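Local coordinates for protein Pts system, fructose-specific iiabc component (Borrelia burgdorferi, PDB 5DLE) that probably serves as the cytoplasmic IIB domain of a fructose-specific phosphotransferase system transporter, relaying phosphate to fructose as the sugar enters the cell, at residues V47-G51 with K76-R82; V69-D75 with R87-T93. All blocks are in the same frame, centred on the assembly; numbering follows the deposited sequence.

Overall arrangement
From the N terminus, the chain runs through strand 13-19 and helix 25-40 to strand 44-50, whose C-terminal end is the first side of contact 1. After the short antiparallel strand 55-56 and helix 61-66, strand 69-74 follows, the first side of contact 2. The next loop, 76-82, closes contact 1 against 47-51, with 24 residues between. Strand 88-91 then closes the shorter loop of contact 2, with 11 residues between its segments. The two closures therefore cross rather than nest. Contact 1 fastens the long connection to one face of the sheet, contact 2 adds the edge strand, and they meet where Glu80 of the loop pairs with Lys90 and Ile78 packs on Leu72.

Contact 1: V47-G51 with K76-R82; sequences VETQG and KDIDEKR
Glu48 and Arg82 form the firm end of this contact through a two-pronged salt bridge. Arg82 reaches out end-on: NH1 meets Glu48 OE1 at 2.8 Å in an almost straight bond, while NH2 meets Glu48 OE2 at 2.9 Å. Both approach on the syn side, NH2 tilted further out of the carboxylate plane than NH1, and the carboxylate and guanidinium planes are only 26° apart. Glu48 holds CG anti to its backbone nitrogen (chi1 162°) and extends beyond it, carrying the acid from a buried strand position out to the loop. A second donor, Gln50 NE2, binds Glu48 OE2 at 2.8 Å, and Leu59 N binds OE1, so the buried charge is well satisfied. Arg82 is steadied in turn by its NE, which donates to Asp79 O at 3.1 Å. An arginine suits this place because its planar group can serve a carboxylate and a carbonyl together.

Toward the partly exposed side the grip slackens. An amide suits Gln50, whose NE2 also donates to a water shared with Asp79 N; Ile78 offers it an apolar methyl, CG2 lying 3.7 Å from Gln50 OE1. Lys76 crosses Gln50 at about a right angle; its long, flexible chain brings NZ to Gly51 O, a long bond made with one of two conformers of Gly51.

Val47 and Thr49 turn to helix 25-40, whereas Glu48 and Gln50 face the loop. Such alternation of strand side chains between two coverings is typical of an α/β sheet, here in a IIB domain whose face away from helix 25-40 carries an irregular loop.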
loop_
_atom_site.group_PDB
_atom_site.type_symbol
_atom_site.label_atom_id
_atom_site.label_comp_id
_atom_site.label_asym_id
_atom_site.label_seq_id
_atom_site.Cartn_x
_atom_site.Cartn_y
_atom_site.Cartn_z
ATOM N N VAL A 47 -4.445 -18.757 -3.881
ATOM C CA VAL A 47 -4.367 -17.466 -4.563
ATOM C C VAL A 47 -3.005 -17.293 -5.232
ATOM O O VAL A 47 -1.954 -17.422 -4.577
ATOM C CB VAL A 47 -4.631 -16.287 -3.599
ATOM C CG1 VAL A 47 -4.690 -14.960 -4.387
ATOM C CG2 VAL A 47 -5.925 -16.468 -2.901
ATOM N N GLU A 48 -3.029 -16.977 -6.522
ATOM C CA GLU A 48 -1.885 -16.499 -7.280
ATOM C C GLU A 48 -1.852 -14.979 -7.207
ATOM O O GLU A 48 -2.885 -14.326 -7.355
ATOM C CB GLU A 48 -2.033 -16.950 -8.740
ATOM C CG GLU A 48 -1.182 -16.208 -9.757
ATOM C CD GLU A 48 -1.436 -16.733 -11.180
ATOM O OE1 GLU A 48 -1.711 -17.937 -11.316
ATOM O OE2 GLU A 48 -1.401 -15.949 -12.149
ATOM N N THR A 49 -0.668 -14.412 -7.011
ATOM C CA THR A 49 -0.559 -12.965 -6.947
ATOM C C THR A 49 0.321 -12.432 -8.071
ATOM O O THR A 49 1.288 -13.071 -8.474
ATOM C CB THR A 49 0.027 -12.486 -5.593
ATOM O OG1 THR A 49 1.285 -13.124 -5.321
ATOM C CG2 THR A 49 -0.937 -12.760 -4.431
ATOM N N GLN A 50 -0.038 -11.250 -8.571
ATOM C CA GLN A 50 0.761 -10.543 -9.585
ATOM C C GLN A 50 0.861 -9.063 -9.247
ATOM O O GLN A 50 -0.157 -8.403 -9.030
ATOM C CB GLN A 50 0.122 -10.679 -10.976
ATOM C CG GLN A 50 -0.374 -12.092 -11.328
ATOM C CD GLN A 50 -0.678 -12.214 -12.812
ATOM O OE1 GLN A 50 -0.456 -11.255 -13.591
ATOM N NE2 GLN A 50 -1.157 -13.375 -13.225
ATOM N N GLY A 51 2.071 -8.526 -9.431
ATOM C CA GLY A 51 2.303 -7.089 -9.465
ATOM C C GLY A 51 2.912 -6.586 -10.764
ATOM O O GLY A 51 2.730 -7.185 -11.831
ATOM N N LYS A 76 -5.481 -5.264 -14.224
ATOM C CA LYS A 76 -4.729 -5.366 -15.463
ATOM C C LYS A 76 -5.205 -6.643 -16.136
ATOM O O LYS A 76 -5.822 -7.500 -15.496
ATOM C CB LYS A 76 -3.214 -5.391 -15.218
ATOM C CG LYS A 76 -2.733 -6.621 -14.442
ATOM C CD LYS A 76 -1.206 -6.673 -14.399
ATOM C CE LYS A 76 -0.710 -8.108 -14.197
ATOM N NZ LYS A 76 0.781 -8.213 -14.091
ATOM N N ASP A 77 -4.946 -6.752 -17.436
ATOM C CA ASP A 77 -5.303 -7.976 -18.148
ATOM C C ASP A 77 -4.349 -9.088 -17.751
ATOM O O ASP A 77 -3.146 -8.866 -17.609
ATOM C CB ASP A 77 -5.261 -7.742 -19.656
ATOM C CG ASP A 77 -6.392 -6.848 -20.142
ATOM O OD1 ASP A 77 -7.497 -6.895 -19.560
ATOM O OD2 ASP A 77 -6.186 -6.106 -21.122
ATOM N N ILE A 78 -4.895 -10.292 -17.517
ATOM C CA ILE A 78 -4.085 -11.465 -17.213
ATOM C C ILE A 78 -4.489 -12.548 -18.208
ATOM O O ILE A 78 -5.449 -12.385 -18.967
ATOM C CB ILE A 78 -4.267 -11.962 -15.759
ATOM C CG1 ILE A 78 -5.704 -12.443 -15.553
ATOM C CG2 ILE A 78 -3.938 -10.842 -14.734
ATOM C CD1 ILE A 78 -5.848 -13.255 -14.315
ATOM N N ASP A 79 -3.744 -13.664 -18.216
ATOM C CA ASP A 79 -4.158 -14.746 -19.112
ATOM C C ASP A 79 -5.365 -15.445 -18.515
ATOM O O ASP A 79 -5.315 -15.917 -17.369
ATOM C CB ASP A 79 -3.077 -15.783 -19.407
ATOM C CG ASP A 79 -3.644 -16.969 -20.272
ATOM O OD1 ASP A 79 -3.729 -18.129 -19.766
ATOM O OD2 ASP A 79 -4.065 -16.718 -21.446
ATOM N N GLU A 80 -6.442 -15.495 -19.301
ATOM C CA GLU A 80 -7.694 -16.103 -18.875
ATOM C C GLU A 80 -8.042 -17.384 -19.629
ATOM O O GLU A 80 -8.974 -18.081 -19.212
ATOM C CB GLU A 80 -8.848 -15.091 -19.013
ATOM C CG GLU A 80 -8.744 -13.940 -18.013
ATOM C CD GLU A 80 -9.831 -12.865 -18.125
ATOM O OE1 GLU A 80 -10.938 -13.147 -18.616
ATOM O OE2 GLU A 80 -9.552 -11.714 -17.709
ATOM N N LYS A 81 -7.329 -17.742 -20.715
ATOM C CA LYS A 81 -7.690 -18.963 -21.448
ATOM C C LYS A 81 -7.651 -20.191 -20.546
ATOM O O LYS A 81 -8.483 -21.104 -20.687
ATOM C CB LYS A 81 -6.768 -19.145 -22.660
ATOM C CG LYS A 81 -7.249 -20.252 -23.598
ATOM C CD LYS A 81 -6.515 -20.243 -24.942
ATOM C CE LYS A 81 -7.139 -21.241 -25.929
ATOM N NZ LYS A 81 -8.564 -20.916 -26.261
ATOM N N ARG A 82 -6.720 -20.207 -19.587
ATOM C CA ARG A 82 -6.610 -21.299 -18.624
ATOM C C ARG A 82 -7.863 -21.517 -17.788
ATOM O O ARG A 82 -7.968 -22.564 -17.148
ATOM C CB ARG A 82 -5.431 -21.035 -17.691
ATOM C CG ARG A 82 -5.474 -19.668 -16.991
ATOM C CD ARG A 82 -4.254 -19.545 -16.099
ATOM N NE ARG A 82 -4.097 -18.175 -15.667
ATOM C CZ ARG A 82 -3.500 -17.796 -14.536
ATOM N NH1 ARG A 82 -3.012 -18.710 -13.712
ATOM N NH2 ARG A 82 -3.383 -16.488 -14.255
HETATM O O HOH W 1 -1.349 -14.055 -16.126
#

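Contact 2: V69-D75 with R87-T93; sequences VVILAVD and RVYKVST
Val70 N donates to Arg87 O at 2.9 Å and Val70 O accepts from Tyr89 N, as strands 69-74 and 88-91 run parallel. Leu72 likewise bonds to Tyr89 O and Val91 N, and Val74 N to Val91 O. CA-H...O contacts, such as Val88 CA to Val70 O at 3.3 Å, fill the intervals.

Apolar packing sets Leu72 CD1 3.7 Å from Val88 CG1, with Val70 beside them; the branched valines suit extended backbone. The methylenes of Lys90 cross Val74 at about a right angle, CD 4.0 Å from Val74 CG2, and pass obliquely by Leu72; the bent chain carries the ammonium to Glu80. On the Ile71 face, small Ala73 CB sits 4.2 Å from Val91 CG2, beneath helix 93-98. Tyr89 extends from this face to Glu106, and Val91 CG1 lies over one face of its ring, toward the rim.

Polar bonds follow: Asp75 OD1 accepts from Thr93 N at 3.0 Å, and OD2 from Thr93 OG1 at a short 2.5 Å, both from the syn side, with Thr93 N well out of the carboxylate plane. His26 ND1 also binds that hydroxyl, while Ser92 OG N-caps the helix by bonding Lys95 N.

The chemistry implies a parallel outer pair of the α/β sheet held mainly by main-chain bonds and hydrocarbon, ending in a carboxylate that fixes Thr93 and packs on Cys20, consistent with the phosphocysteine site of IIB domains.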
loop_
_atom_site.group_PDB
_atom_site.type_symbol
_atom_site.label_atom_id
_atom_site.label_comp_id
_atom_site.label_asym_id
_atom_site.label_seq_id
_atom_site.Cartn_x
_atom_site.Cartn_y
_atom_site.Cartn_z
ATOM N N VAL A 69 -14.931 -22.579 -8.368
ATOM C CA VAL A 69 -15.057 -21.226 -8.916
ATOM C C VAL A 69 -13.665 -20.629 -9.047
ATOM O O VAL A 69 -12.749 -21.000 -8.311
ATOM C CB VAL A 69 -15.958 -20.345 -8.002
ATOM C CG1 VAL A 69 -17.414 -20.815 -8.062
ATOM C CG2 VAL A 69 -15.525 -20.482 -6.559
ATOM N N VAL A 70 -13.528 -19.676 -9.972
ATOM C CA VAL A 70 -12.324 -18.851 -10.120
ATOM C C VAL A 70 -12.708 -17.400 -9.819
ATOM O O VAL A 70 -13.641 -16.872 -10.428
ATOM C CB VAL A 70 -11.763 -18.935 -11.554
ATOM C CG1 VAL A 70 -10.559 -18.017 -11.735
ATOM C CG2 VAL A 70 -11.407 -20.409 -11.961
ATOM N N ILE A 71 -11.969 -16.738 -8.932
ATOM C CA ILE A 71 -12.192 -15.326 -8.632
ATOM C C ILE A 71 -10.975 -14.550 -9.118
ATOM O O ILE A 71 -9.839 -14.840 -8.723
ATOM C CB ILE A 71 -12.432 -15.088 -7.132
ATOM C CG1 ILE A 71 -13.673 -15.856 -6.676
ATOM C CG2 ILE A 71 -12.566 -13.560 -6.804
ATOM C CD1 ILE A 71 -13.922 -15.703 -5.193
ATOM N N LEU A 72 -11.204 -13.587 -10.000
ATOM C CA LEU A 72 -10.109 -12.754 -10.520
ATOM C C LEU A 72 -10.311 -11.367 -9.961
ATOM O O LEU A 72 -11.308 -10.718 -10.289
ATOM C CB LEU A 72 -10.147 -12.706 -12.043
ATOM C CG LEU A 72 -10.063 -14.049 -12.749
ATOM C CD1 LEU A 72 -10.064 -13.863 -14.271
ATOM C CD2 LEU A 72 -8.858 -14.906 -12.251
ATOM N N ALA A 73 -9.370 -10.909 -9.149
ATOM C CA ALA A 73 -9.462 -9.567 -8.596
ATOM C C ALA A 73 -8.283 -8.811 -9.219
ATOM O O ALA A 73 -7.158 -8.859 -8.707
ATOM C CB ALA A 73 -9.412 -9.597 -7.062
ATOM N N VAL A 74 -8.541 -8.144 -10.358
ATOM C CA VAL A 74 -7.462 -7.711 -11.238
ATOM C C VAL A 74 -7.726 -6.299 -11.701
ATOM O O VAL A 74 -8.878 -5.908 -11.955
ATOM C CB VAL A 74 -7.260 -8.664 -12.437
ATOM C CG1 VAL A 74 -6.906 -10.070 -11.932
ATOM C CG2 VAL A 74 -8.540 -8.806 -13.277
ATOM N N ASP A 75 -6.629 -5.546 -11.805
ATOM C CA ASP A 75 -6.639 -4.208 -12.371
ATOM C C ASP A 75 -5.738 -4.135 -13.586
ATOM O O ASP A 75 -5.213 -3.055 -13.900
ATOM C CB ASP A 75 -6.136 -3.191 -11.358
ATOM C CG ASP A 75 -6.905 -3.225 -10.039
ATOM O OD1 ASP A 75 -8.145 -3.411 -10.037
ATOM O OD2 ASP A 75 -6.267 -2.953 -9.004
ATOM N N ARG A 87 -16.567 -21.456 -13.851
ATOM C CA ARG A 87 -17.232 -20.223 -13.458
ATOM C C ARG A 87 -16.156 -19.236 -13.047
ATOM O O ARG A 87 -15.314 -19.552 -12.208
ATOM C CB ARG A 87 -18.183 -20.445 -12.289
ATOM C CG ARG A 87 -19.351 -21.370 -12.622
ATOM C CD ARG A 87 -20.340 -21.269 -11.467
ATOM N NE ARG A 87 -21.507 -22.147 -11.616
ATOM C CZ ARG A 87 -22.676 -21.728 -12.057
ATOM N NH1 ARG A 87 -22.842 -20.453 -12.410
ATOM N NH2 ARG A 87 -23.693 -22.583 -12.120
ATOM N N VAL A 88 -16.193 -18.034 -13.632
ATOM C CA VAL A 88 -15.176 -17.015 -13.362
ATOM C C VAL A 88 -15.889 -15.738 -12.956
ATOM O O VAL A 88 -16.748 -15.239 -13.688
ATOM C CB VAL A 88 -14.269 -16.775 -14.581
ATOM C CG1 VAL A 88 -13.282 -15.635 -14.273
ATOM C CG2 VAL A 88 -13.499 -18.039 -14.986
ATOM N N TYR A 89 -15.519 -15.206 -11.782
ATOM C CA TYR A 89 -16.058 -13.955 -11.278
ATOM C C TYR A 89 -14.916 -12.960 -11.279
ATOM O O TYR A 89 -13.972 -13.096 -10.484
ATOM C CB TYR A 89 -16.615 -14.128 -9.880
ATOM C CG TYR A 89 -17.500 -13.004 -9.457
ATOM C CD1 TYR A 89 -18.362 -12.393 -10.351
ATOM C CD2 TYR A 89 -17.467 -12.555 -8.172
ATOM C CE1 TYR A 89 -19.178 -11.340 -9.941
ATOM C CE2 TYR A 89 -18.283 -11.513 -7.753
ATOM C CZ TYR A 89 -19.123 -10.920 -8.627
ATOM O OH TYR A 89 -19.907 -9.884 -8.173
ATOM N N LYS A 90 -14.990 -11.987 -12.185
ATOM C CA LYS A 90 -13.920 -10.999 -12.336
ATOM C C LYS A 90 -14.367 -9.643 -11.802
ATOM O O LYS A 90 -15.409 -9.112 -12.218
ATOM C CB LYS A 90 -13.525 -10.870 -13.807
ATOM C CG LYS A 90 -12.436 -9.860 -14.041
ATOM C CD LYS A 90 -11.667 -10.229 -15.297
ATOM C CE LYS A 90 -12.290 -9.605 -16.520
ATOM N NZ LYS A 90 -11.368 -9.693 -17.695
ATOM N N VAL A 91 -13.546 -9.078 -10.904
ATOM C CA VAL A 91 -13.793 -7.806 -10.234
ATOM C C VAL A 91 -12.475 -7.062 -10.130
ATOM O O VAL A 91 -11.394 -7.596 -10.392
ATOM C CB VAL A 91 -14.410 -7.995 -8.827
ATOM C CG1 VAL A 91 -15.779 -8.726 -8.944
ATOM C CG2 VAL A 91 -13.476 -8.799 -7.940
ATOM N N SER A 92 -12.587 -5.789 -9.792
ATOM C CA SER A 92 -11.398 -4.994 -9.530
ATOM C C SER A 92 -10.818 -5.355 -8.174
ATOM O O SER A 92 -11.490 -5.939 -7.341
ATOM C CB SER A 92 -11.777 -3.511 -9.534
ATOM O OG SER A 92 -12.666 -3.241 -8.439
ATOM N N THR A 93 -9.564 -4.943 -7.925
ATOM C CA THR A 93 -9.063 -5.149 -6.564
ATOM C C THR A 93 -9.822 -4.329 -5.527
ATOM O O THR A 93 -10.037 -4.803 -4.409
ATOM C CB THR A 93 -7.560 -4.907 -6.438
ATOM O OG1 THR A 93 -7.209 -3.544 -6.711
ATOM C CG2 THR A 93 -6.733 -5.876 -7.278
#